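Local coordinates for core protein VP7 (African horsesickness virus, PDB 1AHS) that forms the outer surface of the orbivirus core as a trimeric capsid protein that binds the inner shell protein VP3, here represented by its top domain, at residues Ala99-Thr102 with Ile103-Val106. Sequence-based numbering, arbitrary orientation.
Sequences AWNT and IAPV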
ATOM      1  N   ALA B  99      12.119 -19.376  -2.828  1.00 36.32           N
ATOM      2  CA  ALA B  99      11.347 -20.399  -2.059  1.00 32.50           C
ATOM      3  C   ALA B  99      11.980 -20.537  -0.684  1.00 29.61           C
ATOM      4  O   ALA B  99      13.120 -20.965  -0.574  1.00 38.25           O
ATOM      5  CB  ALA B  99      11.383 -21.750  -2.777  1.00 29.99           C
ATOM      6  N   TRP B 100      11.271 -20.151   0.362  1.00 26.43           N
ATOM      7  CA  TRP B 100      11.826 -20.198   1.707  1.00 29.18           C
ATOM      8  C   TRP B 100      11.206 -21.328   2.523  1.00 33.91           C
ATOM      9  O   TRP B 100       9.979 -21.456   2.585  1.00 34.74           O
ATOM     10  CB  TRP B 100      11.559 -18.880   2.412  1.00 23.82           C
ATOM     11  CG  TRP B 100      12.121 -18.802   3.764  1.00 20.44           C
ATOM     12  CD1 TRP B 100      13.343 -19.258   4.162  1.00 20.01           C
ATOM     13  CD2 TRP B 100      11.533 -18.153   4.909  1.00 16.75           C
ATOM     14  NE1 TRP B 100      13.554 -18.924   5.492  1.00 24.53           N
ATOM     15  CE2 TRP B 100      12.460 -18.255   5.968  1.00 19.50           C
ATOM     16  CE3 TRP B 100      10.332 -17.491   5.128  1.00 16.27           C
ATOM     17  CZ2 TRP B 100      12.214 -17.727   7.228  1.00 21.78           C
ATOM     18  CZ3 TRP B 100      10.090 -16.962   6.374  1.00 18.25           C
ATOM     19  CH2 TRP B 100      11.020 -17.079   7.410  1.00 20.77           C
ATOM     20  N   ASN B 101      12.037 -22.068   3.247  1.00 30.49           N
ATOM     21  CA  ASN B 101      11.487 -23.159   3.976  1.00 30.84           C
ATOM     22  C   ASN B 101      10.930 -22.819   5.326  1.00 30.07           C
ATOM     23  O   ASN B 101      10.453 -23.710   5.999  1.00 34.51           O
ATOM     24  CB  ASN B 101      12.460 -24.321   4.040  1.00 35.36           C
ATOM     25  CG  ASN B 101      13.692 -24.005   4.839  1.00 37.22           C
ATOM     26  OD1 ASN B 101      13.679 -23.132   5.710  1.00 39.05           O
ATOM     27  ND2 ASN B 101      14.757 -24.745   4.588  1.00 40.94           N
ATOM     28  N   THR B 102      10.972 -21.556   5.732  1.00 26.79           N
ATOM     29  CA  THR B 102      10.413 -21.157   7.034  1.00 27.32           C
ATOM     30  C   THR B 102      11.397 -21.284   8.175  1.00 27.55           C
ATOM     31  O   THR B 102      11.278 -20.632   9.216  1.00 25.91           O
ATOM     32  CB  THR B 102       9.181 -22.018   7.301  1.00 25.22           C
ATOM     33  OG1 THR B 102       8.132 -21.580   6.427  1.00 30.59           O
ATOM     34  CG2 THR B 102       8.785 -22.063   8.720  1.00 24.50           C
ATOM     35  N   ILE B 103      12.446 -22.053   7.923  1.00 33.46           N
ATOM     36  CA  ILE B 103      13.435 -22.368   8.945  1.00 32.47           C
ATOM     37  C   ILE B 103      14.727 -21.640   8.806  1.00 33.60           C
ATOM     38  O   ILE B 103      15.272 -21.139   9.797  1.00 35.62           O
ATOM     39  CB  ILE B 103      13.823 -23.888   8.901  1.00 31.51           C
ATOM     40  CG1 ILE B 103      12.595 -24.748   9.086  1.00 30.10           C
ATOM     41  CG2 ILE B 103      14.798 -24.237  10.020  1.00 30.99           C
ATOM     42  CD1 ILE B 103      11.904 -24.452  10.387  1.00 36.28           C
ATOM     43  N   ALA B 104      15.284 -21.733   7.602  1.00 29.47           N
ATOM     44  CA  ALA B 104      16.577 -21.141   7.287  1.00 31.01           C
ATOM     45  C   ALA B 104      16.671 -19.652   7.590  1.00 36.12           C
ATOM     46  O   ALA B 104      15.654 -18.915   7.548  1.00 40.72           O
ATOM     47  CB  ALA B 104      16.944 -21.427   5.837  1.00 25.03           C
ATOM     48  N   PRO B 105      17.893 -19.178   7.920  1.00 37.94           N
ATOM     49  CA  PRO B 105      18.145 -17.766   8.239  1.00 35.40           C
ATOM     50  C   PRO B 105      18.008 -16.816   7.034  1.00 32.49           C
ATOM     51  O   PRO B 105      18.498 -17.126   5.934  1.00 32.07           O
ATOM     52  CB  PRO B 105      19.577 -17.802   8.781  1.00 31.61           C
ATOM     53  CG  PRO B 105      20.194 -18.867   7.973  1.00 35.54           C
ATOM     54  CD  PRO B 105      19.144 -19.957   7.993  1.00 32.49           C
ATOM     55  N   VAL B 106      17.266 -15.723   7.231  1.00 31.14           N
ATOM     56  CA  VAL B 106      17.091 -14.689   6.211  1.00 28.69           C
ATOM     57  C   VAL B 106      17.783 -13.468   6.789  1.00 30.68           C
ATOM     58  O   VAL B 106      17.385 -13.001   7.850  1.00 30.32           O
ATOM     59  CB  VAL B 106      15.627 -14.383   5.990  1.00 27.49           C
ATOM     60  CG1 VAL B 106      15.470 -13.211   5.068  1.00 25.24           C
ATOM     61  CG2 VAL B 106      14.964 -15.579   5.363  1.00 28.43           C
TER
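Asn101 accepts from Ile103 in an Asx turn, within the loop that carries the chain from strand 98-100 in one sheet of the top domain's jelly-roll sandwich to strand 106-110 in the other. The bond from Ile103 N to Asn101 OD1, 2.8 Å long, closes the turn; OD1 takes a second bond from Ala104 N, also at 2.8 Å. The second bond is the straighter, with 172° at the hydrogen, and reaches a lone pair in the carbonyl plane; the Ile103 donor is tilted from that plane. A chi1 of 66° sets the Asn101 carboxamide between its own backbone N and carbonyl carbon, and two donors then limit its rotation.

Trp100 works from the strand end. Its NE1 donates to Ala104 O over 2.9 Å, at 154°, with the acceptor close to the indole plane, so the bond meets the ring at its edge and helps to hold its orientation. Asn46 ND2 is a second donor to that carbonyl oxygen, tying the loop to helix 46-49. Thr102 N lies over one indole face, about 3.4 Å above the plane and offset toward the rim, while over the opposite face Val106 CG2 makes a CH-pi contact 3.9 Å from the centroid of the Trp100 five-membered ring.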